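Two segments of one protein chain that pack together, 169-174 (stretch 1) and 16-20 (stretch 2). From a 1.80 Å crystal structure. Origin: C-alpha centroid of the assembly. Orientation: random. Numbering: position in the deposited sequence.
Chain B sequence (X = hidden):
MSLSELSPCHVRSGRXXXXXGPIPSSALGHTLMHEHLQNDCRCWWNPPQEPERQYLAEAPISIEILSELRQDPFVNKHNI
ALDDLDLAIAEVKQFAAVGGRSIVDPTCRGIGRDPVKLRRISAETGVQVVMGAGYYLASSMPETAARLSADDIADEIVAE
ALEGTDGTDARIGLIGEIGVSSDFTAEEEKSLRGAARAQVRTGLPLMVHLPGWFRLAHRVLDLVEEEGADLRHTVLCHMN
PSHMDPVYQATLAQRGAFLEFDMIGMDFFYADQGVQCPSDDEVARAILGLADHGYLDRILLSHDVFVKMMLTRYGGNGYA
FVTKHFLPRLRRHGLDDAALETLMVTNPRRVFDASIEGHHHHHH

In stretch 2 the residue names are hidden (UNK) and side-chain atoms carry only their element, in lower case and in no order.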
# COMPACT_ATOMS: atom_id res chain seq x y z
N ASP B 169 50.90 -4.26 -16.78
CA ASP B 169 50.93 -2.81 -16.54
C ASP B 169 49.53 -2.23 -16.66
O ASP B 169 49.34 -1.02 -16.72
CB ASP B 169 51.89 -2.12 -17.52
CG ASP B 169 51.44 -2.24 -18.96
OD1 ASP B 169 50.70 -3.18 -19.28
OD2 ASP B 169 51.86 -1.39 -19.78
N ALA B 170 48.54 -3.12 -16.70
CA ALA B 170 47.15 -2.68 -16.78
C ALA B 170 46.79 -2.18 -15.39
O ALA B 170 47.08 -2.84 -14.39
CB ALA B 170 46.25 -3.85 -17.17
N ARG B 171 46.18 -1.00 -15.32
CA ARG B 171 45.80 -0.43 -14.04
C ARG B 171 44.29 -0.44 -13.85
O ARG B 171 43.53 -0.44 -14.82
CB ARG B 171 46.38 0.98 -13.92
CG ARG B 171 47.90 0.97 -13.83
CD ARG B 171 48.49 2.36 -13.79
NE ARG B 171 48.43 3.02 -15.09
CZ ARG B 171 48.91 4.24 -15.32
NH1 ARG B 171 49.48 4.92 -14.34
NH2 ARG B 171 48.82 4.76 -16.53
N ILE B 172 43.85 -0.46 -12.59
CA ILE B 172 42.42 -0.50 -12.29
C ILE B 172 41.79 0.88 -12.44
O ILE B 172 42.47 1.90 -12.32
CB ILE B 172 42.16 -1.02 -10.87
CG1 ILE B 172 42.84 -0.11 -9.83
CG2 ILE B 172 42.66 -2.45 -10.74
CD1 ILE B 172 42.53 -0.49 -8.39
N GLY B 173 40.49 0.90 -12.71
CA GLY B 173 39.79 2.15 -12.90
C GLY B 173 38.66 2.30 -11.90
O GLY B 173 37.99 3.33 -11.84
N LEU B 174 38.47 1.25 -11.12
CA LEU B 174 37.43 1.23 -10.11
C LEU B 174 37.91 0.30 -9.02
O LEU B 174 38.67 -0.64 -9.27
CB LEU B 174 36.11 0.72 -10.70
CG LEU B 174 35.18 -0.15 -9.84
CD1 LEU B 174 33.77 0.36 -9.94
CD2 LEU B 174 35.26 -1.59 -10.30
N UNK B 16 39.24 8.42 -17.22
CA UNK B 16 38.86 7.11 -16.68
C UNK B 16 39.88 6.07 -17.10
O UNK B 16 40.26 6.00 -18.26
c UNK B 16 36.44 7.74 -16.70
c UNK B 16 37.09 5.30 -16.63
c UNK B 16 37.46 6.70 -17.17
c UNK B 16 35.05 7.56 -17.27
N UNK B 17 40.32 5.26 -16.14
CA UNK B 17 41.32 4.24 -16.42
C UNK B 17 40.75 2.92 -16.93
O UNK B 17 40.11 2.20 -16.17
c UNK B 17 45.63 4.73 -15.34
se UNK B 17 44.68 3.58 -16.62
c UNK B 17 42.15 3.96 -15.17
c UNK B 17 43.28 2.96 -15.40
N UNK B 18 41.00 2.61 -18.19
CA UNK B 18 40.54 1.35 -18.77
C UNK B 18 41.76 0.43 -18.86
O UNK B 18 42.89 0.87 -18.64
o UNK B 18 41.04 1.80 -21.10
c UNK B 18 38.97 2.65 -20.24
c UNK B 18 39.97 1.52 -20.19
N UNK B 19 41.53 -0.84 -19.18
CA UNK B 19 42.62 -1.81 -19.29
C UNK B 19 43.61 -1.43 -20.38
O UNK B 19 44.72 -1.97 -20.43
c UNK B 19 42.09 -3.22 -19.60
c UNK B 19 41.28 -3.19 -20.89
c UNK B 19 41.24 -3.72 -18.44
N UNK B 20 43.21 -0.52 -21.26
CA UNK B 20 44.08 -0.09 -22.34
C UNK B 20 44.59 1.33 -22.08
O UNK B 20 45.10 1.98 -22.98
c UNK B 20 43.36 -0.14 -23.68
c UNK B 20 42.87 -1.53 -24.02
o UNK B 20 41.68 -1.66 -24.39
o UNK B 20 43.67 -2.49 -23.94
O HOH W 1 40.89 -0.47 -15.80
O HOH W 2 38.95 5.49 -13.38
O HOH W 3 45.42 0.24 -17.92

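Position 16 opens stretch 2 within a strand and carries four side-chain carbons, forked at the first, with one arm two carbons long. A beta-branched, all-carbon side chain of this shape is isoleucine. Ile16, with chi1 m and chi2 t, sets its CA-to-CB bond sideways to stretch 1; its nearest side-chain approach is Ile16 CG2 to Gly173 O, 5.3 Å, so its side chain makes no contact with stretch 1.

Position 17 has an unbranched side chain of two carbons, a selenium and a terminal carbon. Its CA-to-CB bond points toward stretch 1, and the chain runs past the backbone of Ile172 to end over one face of the Arg171 guanidinium. The selenium in a thioether-like chain identifies selenomethionine, listed in the sequence as methionine. With its names in place, Met17 CG lies 3.4 Å from Ile172 O, and Met17 CE lies 3.3 Å from Arg171 NE. The rotamers t, p, p bend the chain so that its methyl reaches the flat guanidinium, and the face-on approach leaves the N-H groups, which point outward in the guanidinium plane, free to find partners; Arg171 NH1 has one elsewhere in the structure.

Position 18 shows one carbon carrying an oxygen and a second carbon, the short branched pattern of threonine. The CA-to-CB bond of Thr18 points away from stretch 1, as expected for the neighbor of an inward residue on a strand. Its hydroxyl serves its own stretch, accepting a hydrogen bond from the backbone N of position 20, 3.2 Å from Thr18 OG1.

Position 19 has three carbons, the first carrying the other two, and its nearest atom to stretch 1 is its carbonyl: the O of position 19 lies 4.1 Å from Ala170 CB. The three-carbon fork is valine. The CA-to-CB bond of Val19, which has chi1 m and lies beyond the strand, points sideways to stretch 1.

Position 20 carries two carbons, the second bearing two oxygens, a carboxylate on a short stem, hence aspartate. Asp20 points away, is exposed, and touches nothing in stretch 1.

The contact has no direct hydrogen bond across it; water supplies the polar links. Water 1 donates to Met17 O and Arg171 O, each at 2.8 Å from its oxygen. Water 3 donates to Thr18 O at 2.7 Å and accepts from Arg171 N at 3.0 Å, while water 2 accepts from Met17 N at 3.1 Å and lies 2.8 Å from Gly173 O. Met17 O, besides taking a bond from water 1, meets Gly173 CA at 3.3 Å in a CA-H...O contact. Glycine makes this possible, since an ideal CB there would fall 2.0 Å from Met17 O, a clash. The design rule is economical: one long inward side chain covers a guanidinium face, a glycine admits the neighboring backbone, and waters bridge backbone polar groups that make no direct hydrogen bond across the contact.

Stretch 2, residues 16-20: IMTVD
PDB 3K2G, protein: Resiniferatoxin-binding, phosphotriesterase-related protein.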